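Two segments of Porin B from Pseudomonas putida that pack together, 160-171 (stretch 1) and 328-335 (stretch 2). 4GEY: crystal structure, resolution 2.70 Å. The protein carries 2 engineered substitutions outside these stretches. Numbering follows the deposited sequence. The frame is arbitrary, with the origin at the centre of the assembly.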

# COMPACT_ATOMS: atom_id res chain seq x y z
N SER A 160 2.66 8.24 -1.53
CA SER A 160 2.83 7.24 -2.59
C SER A 160 4.20 6.60 -2.57
O SER A 160 5.21 7.28 -2.38
CB SER A 160 2.57 7.88 -3.94
OG SER A 160 1.35 8.55 -3.96
N PHE A 161 4.23 5.28 -2.80
CA PHE A 161 5.47 4.48 -2.83
C PHE A 161 5.20 3.34 -3.82
O PHE A 161 4.07 2.90 -3.94
CB PHE A 161 5.77 3.94 -1.42
CG PHE A 161 7.12 3.26 -1.29
CD1 PHE A 161 8.30 4.00 -1.27
CD2 PHE A 161 7.21 1.87 -1.15
CE1 PHE A 161 9.53 3.37 -1.15
CE2 PHE A 161 8.43 1.24 -1.03
CZ PHE A 161 9.60 1.98 -1.03
N PRO A 162 6.24 2.89 -4.56
CA PRO A 162 6.03 1.84 -5.58
C PRO A 162 5.63 0.49 -4.98
O PRO A 162 5.51 0.33 -3.76
CB PRO A 162 7.39 1.71 -6.26
CG PRO A 162 8.09 3.00 -5.99
CD PRO A 162 7.61 3.44 -4.62
N CYS A 163 5.44 -0.49 -5.85
CA CYS A 163 4.97 -1.79 -5.39
C CYS A 163 5.66 -2.92 -6.13
O CYS A 163 5.01 -3.71 -6.82
CB CYS A 163 3.46 -1.90 -5.55
SG CYS A 163 2.77 -3.31 -4.66
N ASP A 164 6.97 -2.99 -5.98
CA ASP A 164 7.73 -4.06 -6.60
C ASP A 164 7.94 -5.23 -5.63
O ASP A 164 7.94 -6.39 -6.06
CB ASP A 164 9.04 -3.55 -7.18
CG ASP A 164 8.84 -2.77 -8.46
OD1 ASP A 164 7.86 -3.06 -9.18
OD2 ASP A 164 9.66 -1.87 -8.76
N PHE A 165 8.11 -4.92 -4.34
CA PHE A 165 8.27 -5.95 -3.31
C PHE A 165 6.97 -6.76 -3.20
O PHE A 165 5.92 -6.31 -3.65
CB PHE A 165 8.62 -5.33 -1.95
CG PHE A 165 10.05 -4.85 -1.85
CD1 PHE A 165 10.41 -3.57 -2.28
CD2 PHE A 165 11.03 -5.66 -1.29
CE1 PHE A 165 11.72 -3.13 -2.18
CE2 PHE A 165 12.36 -5.23 -1.19
CZ PHE A 165 12.70 -3.96 -1.63
N GLN A 166 7.03 -7.95 -2.63
CA GLN A 166 5.82 -8.73 -2.44
C GLN A 166 5.21 -8.42 -1.07
O GLN A 166 3.98 -8.43 -0.90
CB GLN A 166 6.10 -10.22 -2.57
CG GLN A 166 4.84 -11.08 -2.48
CD GLN A 166 5.02 -12.46 -3.06
OE1 GLN A 166 5.54 -12.62 -4.17
NE2 GLN A 166 4.61 -13.48 -2.32
N ASN A 167 6.08 -8.15 -0.10
CA ASN A 167 5.66 -7.88 1.26
C ASN A 167 5.03 -6.48 1.39
O ASN A 167 5.59 -5.50 0.93
CB ASN A 167 6.86 -8.00 2.18
CG ASN A 167 6.48 -8.01 3.63
OD1 ASN A 167 6.13 -6.97 4.20
ND2 ASN A 167 6.58 -9.16 4.26
N LEU A 168 3.87 -6.42 2.03
CA LEU A 168 3.08 -5.19 2.14
C LEU A 168 3.88 -4.04 2.68
O LEU A 168 3.72 -2.91 2.23
CB LEU A 168 1.86 -5.40 3.04
CG LEU A 168 0.49 -4.93 2.54
CD1 LEU A 168 -0.44 -4.70 3.72
CD2 LEU A 168 0.57 -3.71 1.66
N ALA A 169 4.76 -4.31 3.65
CA ALA A 169 5.55 -3.28 4.29
C ALA A 169 6.41 -2.48 3.30
O ALA A 169 6.88 -1.38 3.63
CB ALA A 169 6.44 -3.89 5.34
N PHE A 170 6.64 -3.03 2.11
CA PHE A 170 7.49 -2.38 1.11
C PHE A 170 6.74 -2.06 -0.17
O PHE A 170 7.33 -1.89 -1.23
CB PHE A 170 8.73 -3.23 0.79
CG PHE A 170 9.42 -3.75 2.00
CD1 PHE A 170 10.13 -2.90 2.82
CD2 PHE A 170 9.34 -5.09 2.33
CE1 PHE A 170 10.75 -3.38 3.96
CE2 PHE A 170 9.96 -5.57 3.45
CZ PHE A 170 10.66 -4.71 4.28
N CYS A 171 5.42 -1.98 -0.06
CA CYS A 171 4.59 -1.77 -1.24
C CYS A 171 3.45 -0.80 -0.94
O CYS A 171 2.63 -1.06 -0.07
CB CYS A 171 4.04 -3.10 -1.75
SG CYS A 171 2.49 -2.91 -2.69
N ASN A 328 3.82 3.56 15.58
CA ASN A 328 4.79 4.18 14.68
C ASN A 328 5.38 3.06 13.83
O ASN A 328 5.29 1.90 14.20
CB ASN A 328 5.88 4.91 15.48
CG ASN A 328 6.77 3.95 16.30
OD1 ASN A 328 7.50 3.13 15.73
ND2 ASN A 328 6.74 4.09 17.62
N TYR A 329 5.98 3.41 12.69
CA TYR A 329 6.56 2.40 11.80
C TYR A 329 7.77 2.95 11.05
O TYR A 329 7.80 4.12 10.70
CB TYR A 329 5.50 1.89 10.83
CG TYR A 329 5.96 1.58 9.43
CD1 TYR A 329 5.98 2.56 8.45
CD2 TYR A 329 6.31 0.28 9.07
CE1 TYR A 329 6.37 2.26 7.14
CE2 TYR A 329 6.70 -0.03 7.77
CZ TYR A 329 6.73 0.96 6.81
OH TYR A 329 7.13 0.66 5.52
N GLN A 330 8.76 2.11 10.83
CA GLN A 330 9.94 2.53 10.09
C GLN A 330 10.25 1.49 9.04
O GLN A 330 9.92 0.31 9.19
CB GLN A 330 11.16 2.70 11.00
CG GLN A 330 10.97 3.73 12.10
CD GLN A 330 10.14 3.20 13.25
OE1 GLN A 330 10.29 2.06 13.66
NE2 GLN A 330 9.23 4.03 13.75
N GLN A 331 10.89 1.93 7.97
CA GLN A 331 11.30 1.01 6.94
C GLN A 331 12.49 1.57 6.20
O GLN A 331 12.53 2.75 5.85
CB GLN A 331 10.12 0.75 6.01
CG GLN A 331 10.44 0.01 4.74
CD GLN A 331 10.01 0.81 3.55
OE1 GLN A 331 10.57 1.86 3.27
NE2 GLN A 331 8.97 0.34 2.85
N VAL A 332 13.47 0.71 5.98
CA VAL A 332 14.68 1.08 5.27
C VAL A 332 14.97 -0.02 4.25
O VAL A 332 14.70 -1.20 4.52
CB VAL A 332 15.84 1.27 6.27
CG1 VAL A 332 17.14 0.87 5.68
CG2 VAL A 332 15.90 2.71 6.71
N GLY A 333 15.48 0.34 3.08
CA GLY A 333 15.84 -0.69 2.11
C GLY A 333 16.63 -0.15 0.94
O GLY A 333 16.97 1.04 0.91
N LEU A 334 16.92 -1.01 -0.02
CA LEU A 334 17.63 -0.57 -1.23
C LEU A 334 17.19 -1.37 -2.43
O LEU A 334 16.65 -2.46 -2.28
CB LEU A 334 19.15 -0.69 -1.06
CG LEU A 334 19.75 -2.05 -0.65
CD1 LEU A 334 19.88 -3.01 -1.83
CD2 LEU A 334 21.11 -1.83 -0.00
N VAL A 335 17.40 -0.84 -3.63
CA VAL A 335 17.30 -1.69 -4.82
C VAL A 335 18.38 -1.34 -5.82
O VAL A 335 18.68 -0.17 -6.03
CB VAL A 335 15.89 -1.75 -5.48
CG1 VAL A 335 14.93 -0.76 -4.88
CG2 VAL A 335 15.98 -1.58 -6.98

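The contact converges on a single backbone atom: the carbonyl oxygen of Ala 169 accepts two hydrogen bonds, both from side chains of the strand 328-335. Tyr 329 OH donates to Ala 169 O at 2.8 Å, and Gln 331 NE2 donates to the same Ala 169 O, also at 2.8 Å, with an N-H...O angle of 145°. A carbonyl oxygen has two lone pairs and can serve two donors at once, so the arrangement is chemically ordinary even though it concentrates all the cross-stretch hydrogen bonding at one point. No backbone-to-backbone hydrogen bond joins the two stretches; both hydrogen bonds come from side chains reaching out from the strand, and the closest CA pair, Ala 169 CA and Gln 331 CA, remains 7.6 Å apart.

The alternation of the strand explains why these two residues can share an acceptor. Tyr 329 and Gln 331 are two positions apart in the strand and both have CA-to-CB bonds pointing toward the loop; that of Val 332, the next residue, points away, as strand alternation predicts. The tyrosine spans the gap with its long ring, so that Ala 169 O lies at the ring edge, near its plane, as expected for a phenolic hydroxyl donating to a carbonyl. Gln 331 arrives by a bent path, with chi1 at 169° and chi2 at -124°, between wells. Its OE1 is hydrogen-bonded elsewhere in the structure, so both ends of the amide are engaged.

On the loop side, the acceptor is presented by a compact turn. Leu 168 and Ala 169 form a short 3-10 segment, supported by backbone hydrogen bonds from Phe 170 N to Asn 167 O (2.9 Å) and from Cys 171 N to Leu 168 O (3.0 Å). The side chain of Asn 167 adds a further tie, its OD1 accepting from Ala 169 N at 3.0 Å. Ala 169 is thus hydrogen-bonded through its own amide within the turn while its carbonyl is left to the strand. A disulfide between Cys 163 SG and Cys 171 SG, 2.0 Å long, links two more distant points of the loop without touching the strand.

Two aromatic side chains also approach the glutamine nitrogen. Phe 170 CD1 lies 3.4 Å from Gln 331 NE2, and Phe 161 CE2 lies 4.0 Å from the same nitrogen. The CA-to-CB bond of Phe 170 points sideways, but the end of its side chain comes nearer the strand. Gln 331 has the largest area covered by the opposing stretch, 70 Å² of a total of 268 Å² summed over both sides.

Farther along, Phe 165 meets the strand backbone: its CZ is 4.3 Å from Leu 334 O, which lies at the edge of the ring. Gly 333 has no side chain here; an ideal CB would point toward the loop, 4.5 Å from Phe 165 CZ and 4.9 Å from Phe 170 CD1.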